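Local coordinates for putative branched-chain amino acid transport system substrate-binding protein (Rhodopseudomonas palustris, PDB 4F8J), which probably captures small organic substrates in the periplasm for an ABC-type importer, and is seen here with 4'-hydroxycinnamic acid in its cleft, at residues R28-F33 with A285-A290; M243-V248 with R280-A285; P95-A100 with W111-P116. All blocks are in the same frame, centred on the assembly; numbering follows the deposited sequence.

Contact 1: R28-F33 with A285-A290. With HC4 (4'-hydroxycinnamic acid), chain E.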
loop_
_atom_site.group_PDB
_atom_site.type_symbol
_atom_site.label_atom_id
_atom_site.label_comp_id
_atom_site.label_asym_id
_atom_site.label_seq_id
_atom_site.Cartn_x
_atom_site.Cartn_y
_atom_site.Cartn_z
ATOM N N ARG A 28 -1.297 4.181 -11.898
ATOM C CA ARG A 28 -1.952 4.462 -13.185
ATOM C C ARG A 28 -1.283 3.691 -14.337
ATOM O O ARG A 28 -1.939 3.103 -15.176
ATOM C CB ARG A 28 -2.005 5.969 -13.458
ATOM C CG ARG A 28 -2.616 6.332 -14.812
ATOM C CD ARG A 28 -2.720 7.846 -15.004
ATOM N NE ARG A 28 -3.148 8.136 -16.379
ATOM C CZ ARG A 28 -2.307 8.268 -17.408
ATOM N NH1 ARG A 28 -2.783 8.508 -18.642
ATOM N NH2 ARG A 28 -0.992 8.169 -17.218
ATOM N N ASN A 29 0.035 3.724 -14.391
ATOM C CA ASN A 29 0.778 3.031 -15.440
ATOM C C ASN A 29 0.527 1.528 -15.453
ATOM O O ASN A 29 0.555 0.936 -16.506
ATOM C CB ASN A 29 2.268 3.316 -15.310
ATOM C CG ASN A 29 2.626 4.704 -15.745
ATOM O OD1 ASN A 29 1.814 5.413 -16.346
ATOM N ND2 ASN A 29 3.848 5.124 -15.436
ATOM N N ALA A 30 0.345 0.909 -14.269
ATOM C CA ALA A 30 0.127 -0.528 -14.215
ATOM C C ALA A 30 -1.151 -0.938 -14.918
ATOM O O ALA A 30 -1.293 -2.113 -15.287
ATOM C CB ALA A 30 0.107 -1.035 -12.771
ATOM N N LEU A 31 -2.076 0.018 -15.102
ATOM C CA LEU A 31 -3.357 -0.261 -15.762
ATOM C C LEU A 31 -3.178 -0.674 -17.221
ATOM O O LEU A 31 -4.075 -1.309 -17.811
ATOM C CB LEU A 31 -4.290 0.956 -15.677
ATOM C CG LEU A 31 -4.635 1.372 -14.241
ATOM C CD1 LEU A 31 -5.450 2.648 -14.281
ATOM C CD2 LEU A 31 -5.362 0.255 -13.511
ATOM N N GLU A 32 -2.042 -0.328 -17.830
ATOM C CA GLU A 32 -1.752 -0.835 -19.164
ATOM C C GLU A 32 -1.677 -2.377 -19.257
ATOM O O GLU A 32 -1.886 -2.953 -20.324
ATOM C CB GLU A 32 -0.424 -0.216 -19.650
ATOM C CG GLU A 32 -0.114 -0.599 -21.089
ATOM C CD GLU A 32 1.016 0.183 -21.725
ATOM O OE1 GLU A 32 1.512 1.162 -21.121
ATOM O OE2 GLU A 32 1.413 -0.233 -22.855
ATOM N N PHE A 33 -1.370 -3.019 -18.125
ATOM C CA PHE A 33 -1.025 -4.441 -18.105
ATOM C C PHE A 33 -2.080 -5.313 -17.445
ATOM O O PHE A 33 -1.839 -6.515 -17.252
ATOM C CB PHE A 33 0.324 -4.600 -17.404
ATOM C CG PHE A 33 1.376 -3.610 -17.892
ATOM C CD1 PHE A 33 1.704 -3.538 -19.232
ATOM C CD2 PHE A 33 1.996 -2.738 -17.016
ATOM C CE1 PHE A 33 2.640 -2.599 -19.680
ATOM C CE2 PHE A 33 2.947 -1.826 -17.461
ATOM C CZ PHE A 33 3.253 -1.762 -18.782
ATOM N N ALA A 285 1.938 -2.542 -7.985
ATOM C CA ALA A 285 1.412 -3.842 -7.676
ATOM C C ALA A 285 -0.021 -3.737 -7.101
ATOM O O ALA A 285 -0.803 -4.681 -7.267
ATOM C CB ALA A 285 2.346 -4.587 -6.728
ATOM N N HIS A 286 -0.353 -2.673 -6.372
ATOM C CA HIS A 286 -1.693 -2.601 -5.772
ATOM C C HIS A 286 -2.799 -2.475 -6.804
ATOM O O HIS A 286 -3.831 -3.141 -6.691
ATOM C CB HIS A 286 -1.829 -1.520 -4.736
ATOM C CG HIS A 286 -0.882 -1.661 -3.570
ATOM N ND1 HIS A 286 -0.552 -2.870 -3.015
ATOM C CD2 HIS A 286 -0.151 -0.687 -2.866
ATOM C CE1 HIS A 286 0.313 -2.672 -1.997
ATOM N NE2 HIS A 286 0.549 -1.357 -1.883
ATOM N N SER A 287 -2.593 -1.634 -7.825
ATOM C CA SER A 287 -3.624 -1.536 -8.867
ATOM C C SER A 287 -3.633 -2.799 -9.719
ATOM O O SER A 287 -4.705 -3.303 -10.054
ATOM C CB SER A 287 -3.508 -0.247 -9.691
ATOM O OG SER A 287 -2.256 -0.260 -10.311
ATOM N N PHE A 288 -2.470 -3.384 -10.013
ATOM C CA PHE A 288 -2.394 -4.648 -10.764
ATOM C C PHE A 288 -3.143 -5.740 -9.993
ATOM O O PHE A 288 -3.977 -6.467 -10.543
ATOM C CB PHE A 288 -0.912 -5.036 -10.945
ATOM C CG PHE A 288 -0.683 -6.291 -11.714
ATOM C CD1 PHE A 288 -0.628 -6.308 -13.122
ATOM C CD2 PHE A 288 -0.492 -7.467 -11.039
ATOM C CE1 PHE A 288 -0.381 -7.487 -13.795
ATOM C CE2 PHE A 288 -0.242 -8.637 -11.716
ATOM C CZ PHE A 288 -0.200 -8.644 -13.096
ATOM N N ASP A 289 -2.896 -5.819 -8.692
ATOM C CA ASP A 289 -3.491 -6.870 -7.866
ATOM C C ASP A 289 -5.005 -6.660 -7.742
ATOM O O ASP A 289 -5.744 -7.644 -7.649
ATOM C CB ASP A 289 -2.875 -6.900 -6.484
ATOM C CG ASP A 289 -1.460 -7.438 -6.482
ATOM O OD1 ASP A 289 -1.002 -7.931 -7.542
ATOM O OD2 ASP A 289 -0.829 -7.458 -5.396
ATOM N N ALA A 290 -5.450 -5.395 -7.691
ATOM C CA ALA A 290 -6.884 -5.144 -7.589
ATOM C C ALA A 290 -7.613 -5.790 -8.784
ATOM O O ALA A 290 -8.713 -6.372 -8.631
ATOM C CB ALA A 290 -7.168 -3.659 -7.480
HETATM C C1 HC4 E . 0.141 6.964 3.172
HETATM O O1 HC4 E . -0.888 7.342 3.754
HETATM O O2 HC4 E . 0.945 7.786 2.649
HETATM C C2 HC4 E . 0.505 5.528 3.020
HETATM C C3 HC4 E . 0.854 5.101 1.807
HETATM C "C1'" HC4 E . 1.069 3.659 1.473
HETATM C "C2'" HC4 E . 1.574 2.709 2.382
HETATM C "C3'" HC4 E . 1.679 1.377 2.012
HETATM C "C4'" HC4 E . 1.323 0.922 0.757
HETATM C "C5'" HC4 E . 0.834 1.856 -0.148
HETATM C "C6'" HC4 E . 0.720 3.181 0.233
HETATM O "O4'" HC4 E . 1.440 -0.387 0.356
#
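The carbonyl oxygen of Phe33 meets the aromatic ring of Phe288 at its rim: Phe33 O lies near the ring plane, 3.9 Å from Phe288 CE1. No hydrogen bond links residues 28-33 with 285-290, so the contact is made by packing. At its middle the methyl of Ala30 points at the helix, its CB 3.5 Å from Ser287 OG. That hydroxyl is turned between its own backbone N and carbonyl carbon (chi1 61°), and its main polar partner is Glu27 O, in helix 21-29. Leu31 adds CD2, which reaches Ser287 CB at 4.3 Å. His286 leads off elsewhere, into the ligand pocket, where its NE2 is hydrogen-bonded to O4' of 4'-hydroxycinnamic acid at 2.6 Å. With an alanine here, the ligand phenol would probably lose this short bond and depend more on Gln282, with a gap opened beside its oxygen. The contact joins the turns that follow on from helix 21-29 to helix 282-302, while Phe33 and Phe288 both lean on helix 261-275 and Leu31 rests on Val47 of strand 41-49.

Contact 2: M243-V248 with R280-A285. With HC4 (4'-hydroxycinnamic acid), chain E.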
loop_
_atom_site.group_PDB
_atom_site.type_symbol
_atom_site.label_atom_id
_atom_site.label_comp_id
_atom_site.label_asym_id
_atom_site.label_seq_id
_atom_site.Cartn_x
_atom_site.Cartn_y
_atom_site.Cartn_z
HETATM N N MSE A 243 13.465 -2.526 5.541
HETATM C CA MSE A 243 12.232 -2.029 4.952
HETATM C C MSE A 243 11.237 -3.158 4.780
HETATM O O MSE A 243 11.555 -4.197 4.200
HETATM C CB MSE A 243 12.527 -1.359 3.619
HETATM C CG MSE A 243 11.323 -0.652 3.028
HETATM SE SE MSE A 243 11.618 0.022 1.265
HETATM C CE MSE A 243 12.856 1.488 1.696
ATOM N N ALA A 244 10.039 -2.959 5.305
ATOM C CA ALA A 244 8.941 -3.880 5.046
ATOM C C ALA A 244 8.490 -3.683 3.614
ATOM O O ALA A 244 8.394 -2.572 3.135
ATOM C CB ALA A 244 7.782 -3.592 6.001
ATOM N N SER A 245 8.280 -4.775 2.904
ATOM C CA SER A 245 7.876 -4.704 1.516
ATOM C C SER A 245 6.940 -5.813 1.174
ATOM O O SER A 245 7.002 -6.905 1.721
ATOM C CB SER A 245 9.133 -4.847 0.656
ATOM O OG SER A 245 8.823 -4.757 -0.675
ATOM N N GLY A 246 6.066 -5.593 0.201
ATOM C CA GLY A 246 5.414 -6.699 -0.398
ATOM C C GLY A 246 6.395 -7.545 -1.225
ATOM O O GLY A 246 7.436 -7.058 -1.640
ATOM N N PRO A 247 6.015 -8.776 -1.534
ATOM C CA PRO A 247 6.903 -9.699 -2.241
ATOM C C PRO A 247 7.150 -9.329 -3.686
ATOM O O PRO A 247 8.061 -9.869 -4.322
ATOM C CB PRO A 247 6.197 -11.070 -2.104
ATOM C CG PRO A 247 4.782 -10.734 -1.790
ATOM C CD PRO A 247 4.766 -9.441 -1.076
ATOM N N VAL A 248 6.373 -8.387 -4.221
ATOM C CA VAL A 248 6.504 -7.983 -5.598
ATOM C C VAL A 248 7.870 -7.342 -5.844
ATOM O O VAL A 248 8.342 -7.270 -6.997
ATOM C CB VAL A 248 5.390 -6.995 -5.996
ATOM C CG1 VAL A 248 5.627 -5.597 -5.406
ATOM C CG2 VAL A 248 5.319 -6.903 -7.516
ATOM N N ARG A 280 10.125 -1.551 -10.902
ATOM C CA ARG A 280 9.106 -2.170 -10.059
ATOM C C ARG A 280 8.801 -1.352 -8.823
ATOM O O ARG A 280 9.698 -0.642 -8.310
ATOM C CB ARG A 280 9.546 -3.573 -9.654
ATOM C CG ARG A 280 10.766 -3.633 -8.768
ATOM C CD ARG A 280 11.297 -5.040 -8.575
ATOM N NE ARG A 280 11.744 -5.584 -9.838
ATOM C CZ ARG A 280 12.232 -6.806 -9.992
ATOM N NH1 ARG A 280 12.319 -7.615 -8.938
ATOM N NH2 ARG A 280 12.602 -7.230 -11.186
ATOM N N SER A 281 7.574 -1.458 -8.324
ATOM C CA SER A 281 7.230 -0.770 -7.090
ATOM C C SER A 281 6.169 -1.499 -6.310
ATOM O O SER A 281 5.326 -2.192 -6.866
ATOM C CB SER A 281 6.758 0.680 -7.347
ATOM O OG SER A 281 5.568 0.706 -8.090
ATOM N N GLN A 282 6.171 -1.228 -5.009
ATOM C CA GLN A 282 5.060 -1.573 -4.101
ATOM C C GLN A 282 3.713 -1.108 -4.681
ATOM O O GLN A 282 2.720 -1.811 -4.589
ATOM C CB GLN A 282 5.319 -0.892 -2.757
ATOM C CG GLN A 282 4.258 -1.087 -1.691
ATOM C CD GLN A 282 4.293 -2.422 -0.994
ATOM O OE1 GLN A 282 5.087 -3.303 -1.326
ATOM N NE2 GLN A 282 3.373 -2.601 -0.018
ATOM N N PHE A 283 3.720 0.068 -5.304
ATOM C CA PHE A 283 2.482 0.803 -5.637
ATOM C C PHE A 283 1.818 0.291 -6.918
ATOM O O PHE A 283 0.612 0.027 -6.956
ATOM C CB PHE A 283 2.811 2.303 -5.680
ATOM C CG PHE A 283 3.687 2.736 -4.513
ATOM C CD1 PHE A 283 3.260 2.505 -3.205
ATOM C CD2 PHE A 283 4.957 3.227 -4.736
ATOM C CE1 PHE A 283 4.076 2.855 -2.122
ATOM C CE2 PHE A 283 5.763 3.553 -3.654
ATOM C CZ PHE A 283 5.305 3.351 -2.364
ATOM N N ALA A 284 2.613 0.101 -7.967
ATOM C CA ALA A 284 2.111 -0.457 -9.217
ATOM C C ALA A 284 1.385 -1.762 -8.918
ATOM O O ALA A 284 0.392 -2.078 -9.517
ATOM C CB ALA A 284 3.253 -0.730 -10.184
ATOM N N ALA A 285 1.938 -2.542 -7.985
ATOM C CA ALA A 285 1.412 -3.842 -7.676
ATOM C C ALA A 285 -0.021 -3.737 -7.101
ATOM O O ALA A 285 -0.803 -4.681 -7.267
ATOM C CB ALA A 285 2.346 -4.587 -6.728
HETATM C C1 HC4 E . 0.141 6.964 3.172
HETATM O O1 HC4 E . -0.888 7.342 3.754
HETATM O O2 HC4 E . 0.945 7.786 2.649
HETATM C C2 HC4 E . 0.505 5.528 3.020
HETATM C C3 HC4 E . 0.854 5.101 1.807
HETATM C "C1'" HC4 E . 1.069 3.659 1.473
HETATM C "C2'" HC4 E . 1.574 2.709 2.382
HETATM C "C3'" HC4 E . 1.679 1.377 2.012
HETATM C "C4'" HC4 E . 1.323 0.922 0.757
HETATM C "C5'" HC4 E . 0.834 1.856 -0.148
HETATM C "C6'" HC4 E . 0.720 3.181 0.233
HETATM O "O4'" HC4 E . 1.440 -0.387 0.356
#
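Val248 drives its branched side chain against the start of helix 282-302, meeting Ala285 and the backbone of Ser281. Its CG1, set between the backbone N and the carbonyl carbon (chi1 74°), sits 3.7 Å from Ala285 CB, and CG2 touches the same methyl at 3.9 Å, so that both branches straddle it. CG1 also rests on the carbonyl oxygen of Ser281. Gln282 supplies the polar half of the contact. Its side chain leaves with CG anti to the backbone N and bends at chi2 (78°), which swings the amide back across the strand end. There OE1 accepts from Gly246 N at 2.9 Å, while NE2 donates on a nearly straight line (170°) to O4' of 4'-hydroxycinnamic acid, 3.0 Å away. One amide thus spans protein backbone and ligand phenol, and bonds at both ends probably fix its rotation; Gln117 OE1 is a further partner of NE2. Gly246 has no CB to crowd the amide, and OE1 comes within 3.5 Å of its CA. Nearby, Ser281 occupies the N-cap, its OG accepting from Ala284 N at 3.0 Å. Phe283 brings the edge of its ring to the ligand, CE1 lying 3.9 Å from C5'. Arg280 lays its CD beside Val248 O while its guanidinium turns to Glu272 and Glu252. With residues 243-245 ending a strand of one sheet and the helix packing on the other, the contact lies between the two lobes, beside the bound ligand, consistent with the bilobed fold of a periplasmic binding protein, whose chain crosses between lobes here.

Contact 3: P95-A100 with W111-P116; sequences PHIALA and WSVAMP. With HC4 (4'-hydroxycinnamic acid), chain E.
His96 and Ser112 face each other across two neighbouring parallel strands and are bonded through their side chains, while the backbone of His96 is gripped by the residues on either side of Ser112. His96 N donates to Trp111 O at 2.8 Å, and the carbonyl of His96 in turn receives Val113 N at 3.0 Å. Two residues on, the pattern repeats: Ala98 N gives to Val113 O at 2.8 Å, and Ala98 O takes Met115 N at 3.0 Å in an almost linear bond (175°). The imidazole adds a fifth link. With CG anti to the backbone N (chi1 168°), the ring swings over toward the adjacent strand and presents ND1, edge-on, to Ser112 OG at 2.8 Å. Its other nitrogen, NE2, is taken up by Gly75 O, and Ser112 OG also bonds Ser86 OG, so the ring is held from two sides while buried. Apolar groups fill the opposite face of the sheet, where Ile97 CG2 presses on CG of selenomethionine Met115 at 3.5 Å and Ile97 CG1 runs beside Val113. At the start of the pair, Pro95 CD packs on Trp111 CZ3 (3.7 Å). At its end, Pro116 CB reaches O4' of 4'-hydroxycinnamic acid at 3.4 Å, bringing the strand exit into the pocket. The pair forms the edge of a largely parallel sheet with helices on both faces, as in the alpha/beta lobes of periplasmic binding proteins. Strand 72-75 flanks 96-98, and 112-114 is outermost. Helix 79-92 covers the His96 face and helix 282-302 the Ile97 face, with helix 310-322 against Pro95 and Trp111.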
loop_
_atom_site.group_PDB
_atom_site.type_symbol
_atom_site.label_atom_id
_atom_site.label_comp_id
_atom_site.label_asym_id
_atom_site.label_seq_id
_atom_site.Cartn_x
_atom_site.Cartn_y
_atom_site.Cartn_z
ATOM N N PRO A 95 -18.746 -1.511 -4.233
ATOM C CA PRO A 95 -17.502 -2.083 -3.768
ATOM C C PRO A 95 -16.315 -1.175 -4.019
ATOM O O PRO A 95 -16.194 -0.586 -5.098
ATOM C CB PRO A 95 -17.358 -3.372 -4.595
ATOM C CG PRO A 95 -18.756 -3.724 -4.932
ATOM C CD PRO A 95 -19.486 -2.429 -5.125
ATOM N N HIS A 96 -15.454 -1.092 -3.025
ATOM C CA HIS A 96 -14.285 -0.219 -3.023
ATOM C C HIS A 96 -13.057 -1.038 -2.708
ATOM O O HIS A 96 -12.979 -1.683 -1.659
ATOM C CB HIS A 96 -14.472 0.885 -1.972
ATOM C CG HIS A 96 -13.230 1.658 -1.684
ATOM N ND1 HIS A 96 -12.880 2.050 -0.412
ATOM C CD2 HIS A 96 -12.210 2.080 -2.524
ATOM C CE1 HIS A 96 -11.707 2.690 -0.475
ATOM N NE2 HIS A 96 -11.309 2.744 -1.762
ATOM N N ILE A 97 -12.099 -1.026 -3.634
ATOM C CA ILE A 97 -10.795 -1.622 -3.397
ATOM C C ILE A 97 -9.786 -0.521 -3.116
ATOM O O ILE A 97 -9.438 0.275 -3.996
ATOM C CB ILE A 97 -10.340 -2.522 -4.573
ATOM C CG1 ILE A 97 -11.328 -3.645 -4.795
ATOM C CG2 ILE A 97 -8.938 -3.056 -4.277
ATOM C CD1 ILE A 97 -11.035 -4.462 -6.045
ATOM N N ALA A 98 -9.353 -0.437 -1.860
ATOM C CA ALA A 98 -8.418 0.592 -1.441
ATOM C C ALA A 98 -6.992 0.327 -1.887
ATOM O O ALA A 98 -6.549 -0.809 -1.792
ATOM C CB ALA A 98 -8.467 0.750 0.069
ATOM N N LEU A 99 -6.259 1.374 -2.307
ATOM C CA LEU A 99 -4.876 1.241 -2.775
ATOM C C LEU A 99 -3.871 1.843 -1.771
ATOM O O LEU A 99 -2.677 1.863 -2.047
ATOM C CB LEU A 99 -4.737 1.795 -4.211
ATOM C CG LEU A 99 -5.653 1.215 -5.271
ATOM C CD1 LEU A 99 -5.390 1.871 -6.646
ATOM C CD2 LEU A 99 -5.542 -0.340 -5.367
ATOM N N ALA A 100 -4.377 2.301 -0.631
ATOM C CA ALA A 100 -3.593 2.748 0.527
ATOM C C ALA A 100 -4.168 2.093 1.777
ATOM O O ALA A 100 -5.363 1.765 1.813
ATOM C CB ALA A 100 -3.618 4.261 0.648
ATOM N N TRP A 111 -18.339 -2.186 2.501
ATOM C CA TRP A 111 -18.070 -1.994 1.082
ATOM C C TRP A 111 -16.611 -1.835 0.746
ATOM O O TRP A 111 -16.284 -1.833 -0.437
ATOM C CB TRP A 111 -18.908 -0.845 0.517
ATOM C CG TRP A 111 -20.360 -1.183 0.556
ATOM C CD1 TRP A 111 -21.308 -0.814 1.485
ATOM C CD2 TRP A 111 -21.069 -1.994 -0.417
ATOM N NE1 TRP A 111 -22.543 -1.364 1.183
ATOM C CE2 TRP A 111 -22.451 -2.088 0.057
ATOM C CE3 TRP A 111 -20.701 -2.654 -1.580
ATOM C CZ2 TRP A 111 -23.410 -2.784 -0.639
ATOM C CZ3 TRP A 111 -21.671 -3.378 -2.270
ATOM C CH2 TRP A 111 -22.991 -3.444 -1.810
ATOM N N SER A 112 -15.708 -1.728 1.731
ATOM C CA SER A 112 -14.287 -1.549 1.445
ATOM C C SER A 112 -13.435 -2.746 1.802
ATOM O O SER A 112 -13.606 -3.334 2.846
ATOM C CB SER A 112 -13.727 -0.318 2.174
ATOM O OG SER A 112 -14.301 0.912 1.697
ATOM N N VAL A 113 -12.516 -3.075 0.902
ATOM C CA VAL A 113 -11.366 -3.949 1.189
ATOM C C VAL A 113 -10.081 -3.216 0.811
ATOM O O VAL A 113 -10.137 -2.195 0.130
ATOM C CB VAL A 113 -11.440 -5.292 0.410
ATOM C CG1 VAL A 113 -12.656 -6.107 0.871
ATOM C CG2 VAL A 113 -11.428 -5.069 -1.115
ATOM N N ALA A 114 -8.937 -3.722 1.271
ATOM C CA ALA A 114 -7.650 -3.056 0.996
ATOM C C ALA A 114 -6.641 -3.999 0.367
ATOM O O ALA A 114 -6.511 -5.157 0.790
ATOM C CB ALA A 114 -7.079 -2.479 2.287
HETATM N N MSE A 115 -5.926 -3.487 -0.627
HETATM C CA MSE A 115 -4.797 -4.183 -1.228
HETATM C C MSE A 115 -3.511 -4.086 -0.405
HETATM O O MSE A 115 -2.822 -5.086 -0.234
HETATM C CB MSE A 115 -4.539 -3.682 -2.662
HETATM C CG MSE A 115 -5.585 -3.930 -3.701
HETATM SE SE MSE A 115 -5.838 -5.864 -4.006
HETATM C CE MSE A 115 -7.119 -5.889 -3.036
ATOM N N PRO A 116 -3.140 -2.899 0.080
ATOM C CA PRO A 116 -1.862 -2.846 0.845
ATOM C C PRO A 116 -1.883 -3.714 2.073
ATOM O O PRO A 116 -2.926 -3.904 2.699
ATOM C CB PRO A 116 -1.739 -1.368 1.219
ATOM C CG PRO A 116 -2.541 -0.683 0.174
ATOM C CD PRO A 116 -3.726 -1.552 -0.032
HETATM C C1 HC4 E . 0.141 6.964 3.172
HETATM O O1 HC4 E . -0.888 7.342 3.754
HETATM O O2 HC4 E . 0.945 7.786 2.649
HETATM C C2 HC4 E . 0.505 5.528 3.020
HETATM C C3 HC4 E . 0.854 5.101 1.807
HETATM C "C1'" HC4 E . 1.069 3.659 1.473
HETATM C "C2'" HC4 E . 1.574 2.709 2.382
HETATM C "C3'" HC4 E . 1.679 1.377 2.012
HETATM C "C4'" HC4 E . 1.323 0.922 0.757
HETATM C "C5'" HC4 E . 0.834 1.856 -0.148
HETATM C "C6'" HC4 E . 0.720 3.181 0.233
HETATM O "O4'" HC4 E . 1.440 -0.387 0.356
#

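In the fold
Helix 282-302 ties the three contacts together: contacts 1 and 2 share it and Ala285, and contact 3 packs on it. The centres of contacts 1 and 2 lie about 12 Å apart, and they touch where Ala30 CB meets Ala284 O at 3.4 Å. Contact 3, about 14 Å from contact 1 between centres, reaches it through Leu99 CD2, 3.5 Å from His286 O. Contacts 2 and 3 do not touch, their nearest atoms being about 5 Å apart. All three nevertheless converge on the phenol end of the ligand, whose O4' is touched by His286, Gln282 and Pro116, while Thr79, Arg174 and Ser199 also hydrogen-bond the ligand.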